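Deseasin MCP-01 (Pseudoalteromonas sp., PDB 3VV3) degrades collagen as a bacterial serine protease of the subtilisin family, its catalytic domain carrying bound calcium ions. Local coordinates at residues D11-N16 / S252-T257; I29-A34 / L319-A324; W35-G40 / L284-D289. All blocks are in the same frame, centred on the assembly; numbering follows the deposited sequence.

Contact 1: residues D11-N16 / S252-T257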
# COMPACT_ATOMS: atom_id res chain seq x y z
N ASP A 11 -16.88 -12.67 4.06
CA ASP A 11 -16.21 -11.45 3.60
C ASP A 11 -15.22 -11.74 2.47
O ASP A 11 -14.72 -10.81 1.82
CB ASP A 11 -15.48 -10.77 4.77
CG ASP A 11 -16.43 -10.20 5.80
OD1 ASP A 11 -17.49 -9.68 5.39
OD2 ASP A 11 -16.13 -10.28 7.00
N LEU A 12 -14.94 -13.02 2.25
CA LEU A 12 -13.98 -13.45 1.24
C LEU A 12 -14.61 -13.61 -0.14
O LEU A 12 -14.76 -14.72 -0.65
CB LEU A 12 -13.30 -14.76 1.68
CG LEU A 12 -12.59 -14.64 3.03
CD1 LEU A 12 -12.05 -16.01 3.49
CD2 LEU A 12 -11.46 -13.60 2.98
N TRP A 13 -14.98 -12.49 -0.77
CA TRP A 13 -15.69 -12.57 -2.03
C TRP A 13 -14.85 -13.24 -3.13
O TRP A 13 -15.37 -13.92 -4.01
CB TRP A 13 -16.14 -11.16 -2.47
CG TRP A 13 -14.99 -10.29 -2.88
CD1 TRP A 13 -14.34 -9.37 -2.11
CD2 TRP A 13 -14.36 -10.27 -4.16
NE1 TRP A 13 -13.33 -8.78 -2.84
CE2 TRP A 13 -13.33 -9.31 -4.10
CE3 TRP A 13 -14.57 -10.97 -5.35
CZ2 TRP A 13 -12.50 -9.04 -5.19
CZ3 TRP A 13 -13.75 -10.70 -6.43
CH2 TRP A 13 -12.73 -9.74 -6.34
N GLY A 14 -13.53 -13.06 -3.05
CA GLY A 14 -12.64 -13.63 -4.05
C GLY A 14 -12.73 -15.15 -4.11
O GLY A 14 -12.53 -15.75 -5.16
N LEU A 15 -13.00 -15.76 -2.97
CA LEU A 15 -13.12 -17.22 -2.90
C LEU A 15 -14.54 -17.65 -3.26
O LEU A 15 -14.75 -18.66 -3.96
CB LEU A 15 -12.76 -17.73 -1.49
CG LEU A 15 -11.37 -17.37 -0.94
CD1 LEU A 15 -11.16 -18.03 0.42
CD2 LEU A 15 -10.28 -17.80 -1.92
N ASN A 16 -15.50 -16.88 -2.77
CA ASN A 16 -16.91 -17.16 -3.04
C ASN A 16 -17.71 -15.87 -3.03
O ASN A 16 -17.79 -15.19 -2.01
CB ASN A 16 -17.46 -18.13 -1.99
CG ASN A 16 -18.87 -18.60 -2.31
OD1 ASN A 16 -19.82 -18.29 -1.59
ND2 ASN A 16 -19.00 -19.35 -3.40
N SER A 252 -9.10 -6.58 -5.18
CA SER A 252 -9.80 -5.41 -4.64
C SER A 252 -10.56 -5.78 -3.36
O SER A 252 -11.49 -6.59 -3.40
CB SER A 252 -10.80 -4.85 -5.66
OG SER A 252 -10.14 -4.32 -6.80
N GLY A 253 -10.17 -5.17 -2.24
CA GLY A 253 -10.87 -5.37 -0.98
C GLY A 253 -10.75 -6.79 -0.47
O GLY A 253 -11.75 -7.49 -0.28
N ILE A 254 -9.51 -7.22 -0.25
CA ILE A 254 -9.25 -8.59 0.21
C ILE A 254 -8.97 -8.63 1.72
O ILE A 254 -8.00 -8.04 2.20
CB ILE A 254 -8.08 -9.23 -0.56
CG1 ILE A 254 -8.31 -9.16 -2.08
CG2 ILE A 254 -7.83 -10.67 -0.07
CD1 ILE A 254 -9.60 -9.81 -2.56
N LEU A 255 -9.83 -9.32 2.46
CA LEU A 255 -9.64 -9.52 3.88
C LEU A 255 -8.68 -10.67 4.12
O LEU A 255 -8.82 -11.73 3.51
CB LEU A 255 -10.98 -9.83 4.55
CG LEU A 255 -10.94 -10.12 6.05
CD1 LEU A 255 -10.58 -8.87 6.84
CD2 LEU A 255 -12.27 -10.69 6.52
N SER A 256 -7.72 -10.49 5.02
CA SER A 256 -6.79 -11.56 5.35
C SER A 256 -6.18 -11.33 6.72
O SER A 256 -6.50 -10.37 7.42
CB SER A 256 -5.70 -11.66 4.27
OG SER A 256 -4.94 -12.86 4.42
N THR A 257 -5.30 -12.25 7.11
CA THR A 257 -4.57 -12.17 8.37
C THR A 257 -3.55 -11.04 8.40
O THR A 257 -2.83 -10.82 7.41
CB THR A 257 -3.80 -13.48 8.59
OG1 THR A 257 -3.09 -13.82 7.39
CG2 THR A 257 -4.75 -14.63 8.92
O HOH W 1 -12.27 -10.08 0.89

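Contact 2: residues I29-A34 / L319-A324. With CA (calcium ion), chain E; CA (calcium ion), chain D.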
# COMPACT_ATOMS: atom_id res chain seq x y z
N ILE A 29 -13.22 -17.15 -7.70
CA ILE A 29 -12.36 -18.20 -8.24
C ILE A 29 -12.95 -19.60 -8.05
O ILE A 29 -12.29 -20.60 -8.34
CB ILE A 29 -10.92 -18.13 -7.64
CG1 ILE A 29 -10.90 -18.56 -6.17
CG2 ILE A 29 -10.35 -16.73 -7.83
CD1 ILE A 29 -9.48 -18.69 -5.58
N ASP A 30 -14.20 -19.66 -7.58
CA ASP A 30 -14.88 -20.95 -7.37
C ASP A 30 -14.11 -21.85 -6.39
O ASP A 30 -13.93 -23.04 -6.66
CB ASP A 30 -15.09 -21.69 -8.70
CG ASP A 30 -16.28 -21.16 -9.51
OD1 ASP A 30 -17.15 -20.49 -8.93
OD2 ASP A 30 -16.34 -21.43 -10.72
N ALA A 31 -13.69 -21.28 -5.26
CA ALA A 31 -12.91 -22.04 -4.28
C ALA A 31 -13.70 -23.18 -3.62
O ALA A 31 -13.18 -24.28 -3.47
CB ALA A 31 -12.31 -21.11 -3.23
N PRO A 32 -14.95 -22.92 -3.19
CA PRO A 32 -15.68 -24.01 -2.53
C PRO A 32 -15.88 -25.21 -3.45
O PRO A 32 -15.83 -26.36 -3.00
CB PRO A 32 -17.03 -23.38 -2.18
CG PRO A 32 -16.73 -21.89 -2.08
CD PRO A 32 -15.72 -21.65 -3.17
N GLU A 33 -16.10 -24.95 -4.73
CA GLU A 33 -16.21 -26.03 -5.70
C GLU A 33 -14.87 -26.78 -5.78
O GLU A 33 -14.83 -28.01 -5.73
CB GLU A 33 -16.62 -25.48 -7.06
CG GLU A 33 -18.07 -24.96 -7.13
CD GLU A 33 -18.28 -23.57 -6.55
OE1 GLU A 33 -17.30 -22.94 -6.07
OE2 GLU A 33 -19.44 -23.10 -6.57
N ALA A 34 -13.78 -26.03 -5.87
CA ALA A 34 -12.46 -26.65 -5.95
C ALA A 34 -12.18 -27.51 -4.72
O ALA A 34 -11.56 -28.57 -4.82
CB ALA A 34 -11.36 -25.58 -6.12
N LEU A 319 -8.57 -15.90 -12.74
CA LEU A 319 -8.33 -17.17 -12.05
C LEU A 319 -9.59 -17.95 -11.70
O LEU A 319 -10.54 -17.41 -11.14
CB LEU A 319 -7.53 -16.92 -10.77
CG LEU A 319 -7.19 -18.12 -9.89
CD1 LEU A 319 -6.22 -19.06 -10.58
CD2 LEU A 319 -6.63 -17.62 -8.56
N ASN A 320 -9.59 -19.25 -12.01
CA ASN A 320 -10.63 -20.14 -11.53
C ASN A 320 -9.99 -21.43 -11.04
O ASN A 320 -9.56 -22.25 -11.85
CB ASN A 320 -11.66 -20.43 -12.61
CG ASN A 320 -12.86 -21.18 -12.07
OD1 ASN A 320 -12.71 -22.21 -11.41
ND2 ASN A 320 -14.05 -20.64 -12.30
N VAL A 321 -9.91 -21.58 -9.73
CA VAL A 321 -9.13 -22.68 -9.17
C VAL A 321 -9.89 -24.00 -9.27
O VAL A 321 -9.27 -25.07 -9.35
CB VAL A 321 -8.64 -22.40 -7.73
CG1 VAL A 321 -9.80 -22.32 -6.74
CG2 VAL A 321 -7.60 -23.47 -7.31
N ASN A 322 -11.22 -23.93 -9.31
CA ASN A 322 -11.98 -25.15 -9.54
C ASN A 322 -11.63 -25.73 -10.90
O ASN A 322 -11.29 -26.92 -11.02
CB ASN A 322 -13.49 -24.89 -9.45
CG ASN A 322 -14.30 -26.17 -9.63
OD1 ASN A 322 -14.04 -27.18 -8.97
ND2 ASN A 322 -15.27 -26.14 -10.54
N GLN A 323 -11.70 -24.91 -11.94
CA GLN A 323 -11.38 -25.39 -13.28
C GLN A 323 -9.91 -25.81 -13.39
O GLN A 323 -9.58 -26.73 -14.14
CB GLN A 323 -11.72 -24.34 -14.35
CG GLN A 323 -11.73 -24.92 -15.77
CD GLN A 323 -12.86 -25.94 -15.97
OE1 GLN A 323 -14.02 -25.67 -15.64
NE2 GLN A 323 -12.52 -27.10 -16.52
N ALA A 324 -9.04 -25.15 -12.64
CA ALA A 324 -7.63 -25.51 -12.66
C ALA A 324 -7.46 -26.94 -12.15
O ALA A 324 -6.72 -27.73 -12.74
CB ALA A 324 -6.82 -24.54 -11.81
CA CA E . -18.29 -20.04 -11.25
CA CA D . -18.71 -18.96 -7.62
O HOH W 2 -15.94 -23.80 -11.96
O HOH W 3 -20.15 -20.79 -7.56
O HOH W 4 -17.73 -20.19 -5.58
O HOH W 5 -20.49 -17.89 -6.60
O HOH W 6 -19.81 -21.47 -10.40
O HOH W 7 -19.18 -21.43 -13.11

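Contact 3: residues W35-G40 / L284-D289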
# COMPACT_ATOMS: atom_id res chain seq x y z
N TRP A 35 -12.65 -27.06 -3.57
CA TRP A 35 -12.39 -27.77 -2.32
C TRP A 35 -13.05 -29.14 -2.25
O TRP A 35 -12.72 -29.94 -1.39
CB TRP A 35 -12.77 -26.92 -1.11
CG TRP A 35 -11.90 -25.70 -0.95
CD1 TRP A 35 -10.61 -25.56 -1.40
CD2 TRP A 35 -12.24 -24.47 -0.30
NE1 TRP A 35 -10.14 -24.31 -1.06
CE2 TRP A 35 -11.12 -23.63 -0.39
CE3 TRP A 35 -13.40 -24.00 0.34
CZ2 TRP A 35 -11.11 -22.34 0.14
CZ3 TRP A 35 -13.38 -22.73 0.87
CH2 TRP A 35 -12.24 -21.91 0.77
N SER A 36 -13.97 -29.42 -3.16
CA SER A 36 -14.56 -30.75 -3.22
C SER A 36 -13.55 -31.75 -3.79
O SER A 36 -13.66 -32.96 -3.58
CB SER A 36 -15.85 -30.75 -4.06
OG SER A 36 -15.57 -30.54 -5.44
N ILE A 37 -12.55 -31.22 -4.49
CA ILE A 37 -11.48 -32.03 -5.07
C ILE A 37 -10.28 -32.08 -4.14
O ILE A 37 -9.73 -33.14 -3.87
CB ILE A 37 -11.05 -31.47 -6.44
CG1 ILE A 37 -12.23 -31.46 -7.42
CG2 ILE A 37 -9.86 -32.25 -7.01
CD1 ILE A 37 -11.96 -30.70 -8.71
N SER A 38 -9.86 -30.91 -3.66
CA SER A 38 -8.73 -30.82 -2.74
C SER A 38 -8.81 -29.56 -1.90
O SER A 38 -9.22 -28.51 -2.40
CB SER A 38 -7.41 -30.81 -3.52
OG SER A 38 -6.30 -30.83 -2.63
N THR A 39 -8.43 -29.68 -0.63
CA THR A 39 -8.26 -28.52 0.23
C THR A 39 -6.78 -28.29 0.54
O THR A 39 -6.43 -27.47 1.39
CB THR A 39 -9.08 -28.61 1.54
OG1 THR A 39 -8.88 -29.89 2.16
CG2 THR A 39 -10.56 -28.41 1.24
N GLY A 40 -5.91 -29.02 -0.15
CA GLY A 40 -4.48 -28.76 -0.10
C GLY A 40 -3.71 -29.72 0.78
O GLY A 40 -4.29 -30.49 1.54
N LEU A 284 -0.89 -28.32 -7.28
CA LEU A 284 0.21 -29.24 -7.04
C LEU A 284 -0.13 -30.26 -5.96
O LEU A 284 0.60 -31.24 -5.76
CB LEU A 284 1.48 -28.47 -6.67
CG LEU A 284 2.14 -27.70 -7.81
CD1 LEU A 284 3.22 -26.76 -7.27
CD2 LEU A 284 2.73 -28.66 -8.83
N SER A 285 -1.24 -30.05 -5.25
CA SER A 285 -1.70 -31.06 -4.29
C SER A 285 -2.49 -32.15 -5.01
O SER A 285 -2.74 -33.22 -4.46
CB SER A 285 -2.54 -30.44 -3.16
OG SER A 285 -3.86 -30.14 -3.62
N VAL A 286 -2.87 -31.86 -6.25
CA VAL A 286 -3.65 -32.79 -7.08
C VAL A 286 -2.79 -33.46 -8.17
O VAL A 286 -2.94 -34.65 -8.46
CB VAL A 286 -4.86 -32.06 -7.73
CG1 VAL A 286 -5.54 -32.93 -8.77
CG2 VAL A 286 -5.87 -31.62 -6.66
N ASN A 287 -1.88 -32.69 -8.75
CA ASN A 287 -1.01 -33.21 -9.81
C ASN A 287 0.41 -32.66 -9.70
O ASN A 287 0.72 -31.61 -10.27
CB ASN A 287 -1.59 -32.92 -11.20
CG ASN A 287 -0.81 -33.61 -12.33
OD1 ASN A 287 0.25 -34.19 -12.10
ND2 ASN A 287 -1.34 -33.53 -13.55
N PRO A 288 1.27 -33.37 -8.96
CA PRO A 288 2.66 -32.94 -8.76
C PRO A 288 3.54 -33.16 -9.99
O PRO A 288 4.69 -32.74 -9.97
CB PRO A 288 3.13 -33.86 -7.63
CG PRO A 288 2.31 -35.10 -7.81
CD PRO A 288 0.96 -34.61 -8.24
N ASP A 289 3.01 -33.79 -11.04
CA ASP A 289 3.82 -34.13 -12.20
C ASP A 289 3.88 -33.04 -13.28
O ASP A 289 4.57 -33.20 -14.28
CB ASP A 289 3.35 -35.46 -12.81
CG ASP A 289 3.52 -36.63 -11.85
OD1 ASP A 289 4.55 -36.66 -11.13
OD2 ASP A 289 2.64 -37.51 -11.82

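Contact 1: residues D11-N16 / S252-T257
Trp-13 meets the bend at Ser-252 and Gly-253 with the edge of its indole, and the single N-H of that ring is shared between two carbonyls. CG lies between the backbone N and the carbonyl carbon (chi1 69°), which turns the indole to that bend. NE1 donates to Ser-252 O at 2.9 Å, the oxygen lying close to the ring plane and its C=O aimed almost straight at the nitrogen (164°), though the bond is bent at the hydrogen (135°). A second bond from NE1, to Gly-253 O at 3.3 Å, is weak. Gly-253 O has further help from a water, which donates to it and also to Asp-11 O at 2.7 Å. The same water accepts from Leu-255 N at 3.0 Å, so that one molecule satisfies two acceptors and a donor across the contact. The N-terminal lead-in of this subtilisin-type fold is thereby fastened to the hairpin of strands 254-258 and 262-266, just ahead of helix 269-284. Leu-12 is the centre of an inverse gamma turn, and its carbonyl O receives the N-H groups of both Leu-15 and Asn-16. CD1 of Ile-254 reaches CZ2 of Trp-13 at 4.0 Å, the two side chains crossing at about a right angle. An alanine in place of Trp-13 would probably leave Ser-252 O without its indole donor and open a gap beside the tip of Ile-254. Farther along, Leu-12 CD2 rests against Leu-255 CB at 4.1 Å. CD2 of Leu-255 in turn touches Asp-11 CB at 3.7 Å, while the carboxylate of Asp-11 forms a salt bridge with Arg-8.

Contact 2: residues I29-A34 / L319-A324
Asp-30 and Asn-320, each at the N-cap position of a short helix, meet across this contact, and the aspartate can be followed outward atom by atom. Its CB packs against CB of Asn-322 at 3.7 Å and also lies near the amide oxygen of Asn-320. CG is anti to the carbonyl carbon (chi1 -79°), and the carboxylate it carries reaches two calcium ions. OD1 bridges them, lying 2.5 Å from the calcium of chain D and 2.6 Å from that of chain E. OD2 binds the chain E ion as well, at 2.5 Å, making that grip bidentate. The same OD2 accepts from Asn-320 ND2 at 2.9 Å in a fairly straight bond (159°) that arrives from above the carboxylate plane, and from a water held in common with Asn-322 ND2. Three kinds of partner thus fix the rotation of the carboxylate, and the paired cations would probably keep it ionised. Asp-26 joins it at both ions and Asp-28 at one; Glu-33 stands in the second shell, accepting from two waters that ligate the chain D calcium. Asn-320 has partners of its own: OD1 caps its helix by accepting from Gln-323 N, and ND2 also bonds to Asp-304. Away from the calcium ions, Val-321 N donates to Ile-29 O at 2.9 Å. Val-321 CG1 packs on Ala-34 CB at 3.7 Å and touches Ile-29 CD1, whereas Ile-29 CG2 lies beside Leu-319. Helix 31-34 lies against the start of helix 321-327, and Val-321 of the latter rests on Ala-279 and Leu-282 of helix 269-284, while Leu-319 reaches strand 247-250 and helix 292-301.

Contact 3: residues W35-G40 / L284-D289
Gly-40 and Ser-285 bring the two loops to their nearest backbone approach, CA to CA 5.5 Å, and no backbone hydrogen bond joins the segments, so side chains carry the contact. The central pair is two hydroxyls, Ser-38 OG and Ser-285 OG, 2.7 Å apart. OG of Ser-38 lies anti to its backbone N (chi1 -176°), a placement that sets it beside Ser-285 OG. It is gripped a second time within its own segment, accepting from Gly-40 N at 3.1 Å to form an ST turn. Ser-285 OG is likewise bonded twice, its other partner being Leu-282 O in the last turn of helix 269-284. The two hydroxyls thus link the backbone N-H of Gly-40 in one loop with the carbonyl of Leu-282 in the helix. Gly-40 CA closes over Ser-285 OG at 3.8 Å; with phi at 102° and psi at 170°, any CB at this position would jam against the carbonyl O of Thr-39. Beside the hydroxyls lies a small apolar patch. CG2 of Val-286 touches Ser-38 CB at 3.6 Å and, at 4.1 Å, CG2 of Ile-37, whose side chain crosses that of the valine at about a right angle. This is surface packing, small in area. Ile-37 and Val-286 both lean on Leu-325 of helix 321-327, so that helix flanks the patch, while Leu-284 touches strand 166-171 of the central parallel sheet. The contact thus joins the loop leading from helix 31-34 to strand 45-50 with the loop between helices 269-284 and 292-301.

Read from the N terminus, the three early segments 11-16, 29-34 and 35-40 come in quick succession, and each waits for a partner in the last third of the chain. Contact 1 closes first, at the hairpin strand 254-258; contact 3 closes next, after helix 269-284; contact 2 closes last, at helix 321-327. Contact 3 consequently lies wholly within the span bounded by contact 2, whereas contact 1 crosses both. Probable backbone bonds between Gly-14 and Ile-29 and between Leu-15 and Ala-31 couple contacts 1 and 2, and Ile-37 packs on Asn-322 between contacts 2 and 3. The N-terminal arm is thereby tied to the C-terminal part of the fold, around helix 269-284.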